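Local atomic coordinates of glutathione S-transferase (Acinetobacter baumannii, PDB entry 4MP4), a protein that probably catalyses the conjugation of glutathione to electrophilic substrates. Residues 122-127 and 170-175. Sequence-based numbering, arbitrary orientation.
Sequences DVIFIQ and LALMLQ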
loop_
_atom_site.group_PDB
_atom_site.type_symbol
_atom_site.label_atom_id
_atom_site.label_comp_id
_atom_site.label_asym_id
_atom_site.label_seq_id
_atom_site.Cartn_x
_atom_site.Cartn_y
_atom_site.Cartn_z
ATOM N N ASP A 122 14.939 10.944 9.416
ATOM C CA ASP A 122 16.118 11.686 9.857
ATOM C C ASP A 122 15.792 12.602 11.045
ATOM O O ASP A 122 16.602 12.755 11.958
ATOM C CB ASP A 122 16.657 12.534 8.686
ATOM C CG ASP A 122 16.914 11.712 7.441
ATOM O OD1 ASP A 122 15.942 11.276 6.776
ATOM O OD2 ASP A 122 18.100 11.499 7.112
ATOM N N VAL A 123 14.609 13.217 11.034
ATOM C CA VAL A 123 14.220 14.118 12.120
ATOM C C VAL A 123 13.982 13.386 13.448
ATOM O O VAL A 123 14.230 13.950 14.526
ATOM C CB VAL A 123 13.019 15.026 11.744
ATOM C CG1 VAL A 123 13.230 15.609 10.355
ATOM C CG2 VAL A 123 11.700 14.276 11.819
ATOM N N ILE A 124 13.556 12.123 13.368
ATOM C CA ILE A 124 13.374 11.281 14.555
ATOM C C ILE A 124 14.710 10.770 15.101
ATOM O O ILE A 124 14.918 10.727 16.311
ATOM C CB ILE A 124 12.463 10.054 14.255
ATOM C CG1 ILE A 124 11.076 10.503 13.796
ATOM C CG2 ILE A 124 12.385 9.104 15.457
ATOM C CD1 ILE A 124 10.242 9.378 13.223
ATOM N N PHE A 125 15.619 10.398 14.207
ATOM C CA PHE A 125 16.832 9.686 14.620
ATOM C C PHE A 125 18.122 10.510 14.613
ATOM O O PHE A 125 19.108 10.108 15.216
ATOM C CB PHE A 125 17.042 8.433 13.750
ATOM C CG PHE A 125 15.916 7.427 13.833
ATOM C CD1 PHE A 125 15.632 6.777 15.023
ATOM C CD2 PHE A 125 15.157 7.116 12.713
ATOM C CE1 PHE A 125 14.594 5.839 15.096
ATOM C CE2 PHE A 125 14.127 6.181 12.777
ATOM C CZ PHE A 125 13.853 5.537 13.964
ATOM N N ILE A 126 18.137 11.648 13.925
ATOM C CA ILE A 126 19.386 12.402 13.786
ATOM C C ILE A 126 19.302 13.855 14.296
ATOM O O ILE A 126 19.973 14.222 15.240
ATOM C CB ILE A 126 19.903 12.317 12.340
ATOM C CG1 ILE A 126 19.957 10.839 11.925
ATOM C CG2 ILE A 126 21.266 12.923 12.244
ATOM C CD1 ILE A 126 20.357 10.574 10.508
ATOM N N GLN A 127 18.456 14.668 13.689
ATOM C CA GLN A 127 18.302 16.055 14.110
ATOM C C GLN A 127 17.088 16.649 13.419
ATOM O O GLN A 127 16.732 16.229 12.325
ATOM C CB GLN A 127 19.542 16.874 13.765
ATOM C CG GLN A 127 20.009 16.675 12.350
ATOM C CD GLN A 127 20.811 17.839 11.834
ATOM O OE1 GLN A 127 20.643 18.969 12.280
ATOM N NE2 GLN A 127 21.682 17.573 10.880
ATOM N N LEU A 170 1.573 4.257 13.410
ATOM C CA LEU A 170 0.995 5.567 13.670
ATOM C C LEU A 170 1.927 6.385 14.554
ATOM O O LEU A 170 2.181 7.555 14.277
ATOM C CB LEU A 170 -0.383 5.436 14.336
ATOM C CG LEU A 170 -1.105 6.749 14.682
ATOM C CD1 LEU A 170 -1.458 7.554 13.424
ATOM C CD2 LEU A 170 -2.361 6.474 15.486
ATOM N N ALA A 171 2.436 5.766 15.613
ATOM C CA ALA A 171 3.390 6.438 16.491
ATOM C C ALA A 171 4.587 6.982 15.717
ATOM O O ALA A 171 4.988 8.119 15.931
ATOM C CB ALA A 171 3.856 5.524 17.619
ATOM N N LEU A 172 5.159 6.171 14.828
ATOM C CA LEU A 172 6.320 6.627 14.070
ATOM C C LEU A 172 5.934 7.857 13.248
ATOM O O LEU A 172 6.675 8.835 13.194
ATOM C CB LEU A 172 6.925 5.519 13.198
ATOM C CG LEU A 172 8.125 5.993 12.366
ATOM C CD1 LEU A 172 9.154 4.868 12.194
ATOM C CD2 LEU A 172 7.705 6.621 10.976
ATOM N N MET A 173 4.764 7.798 12.626
ATOM C CA MET A 173 4.246 8.918 11.842
ATOM C C MET A 173 4.133 10.157 12.699
ATOM O O MET A 173 4.576 11.230 12.292
ATOM C CB MET A 173 2.884 8.582 11.233
ATOM C CG MET A 173 2.430 9.572 10.184
ATOM S SD MET A 173 3.522 9.740 8.734
ATOM C CE MET A 173 3.000 8.393 7.687
ATOM N N LEU A 174 3.554 10.011 13.886
ATOM C CA LEU A 174 3.417 11.150 14.794
ATOM C C LEU A 174 4.781 11.671 15.273
ATOM O O LEU A 174 4.965 12.874 15.464
ATOM C CB LEU A 174 2.522 10.791 15.983
ATOM C CG LEU A 174 1.021 10.644 15.725
ATOM C CD1 LEU A 174 0.343 9.946 16.897
ATOM C CD2 LEU A 174 0.414 12.004 15.519
ATOM N N GLN A 175 5.735 10.754 15.434
ATOM C CA GLN A 175 7.063 11.080 15.911
ATOM C C GLN A 175 7.815 11.971 14.932
ATOM O O GLN A 175 8.676 12.750 15.338
ATOM C CB GLN A 175 7.862 9.806 16.215
ATOM C CG GLN A 175 7.585 9.200 17.614
ATOM C CD GLN A 175 8.196 10.017 18.757
ATOM O OE1 GLN A 175 8.018 11.231 18.838
ATOM N NE2 GLN A 175 8.927 9.349 19.633
#
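I124 reaches from the short helix 122-125 onto L172 and Q175 of helix 165-178, and its side chain makes every close approach between the two segments. The CB bond of I124 already points at the other helix. At CB the side chain divides. With CG1 anti to the carbonyl carbon and beside the backbone N (chi1 -60°), I124 CG2 is anti to that N and lies over the centre of the F125 ring, 3.9 Å above its plane. The other branch starts at I124 CG1, 3.6 Å from the backbone O of Q175. An extended chi2 of 168° carries CD1 onward to the helix surface. There I124 CD1 lies 3.6 Å from L172 O. Q175 CB, nearly one turn on, is 3.8 Å from I124 CD1, and L172 CG is a little farther from the same methyl, I124 CD1, at 4.1 Å. The contacts are van der Waals in kind, methyl and methylene against carbonyl oxygens and aliphatic carbons. The Q175 side chain crosses that of I124 at about a right angle; beyond CB it leads away, and its OE1 accepts a hydrogen bond from Q179 NE2. W196 of helix 186-196 touches both L172 and Q175, while L205 and R208 of helix 199-215 meet F125. The contact packs the short helix 122-125 against helix 165-178 within the all-helical C-terminal domain of the glutathione S-transferase fold.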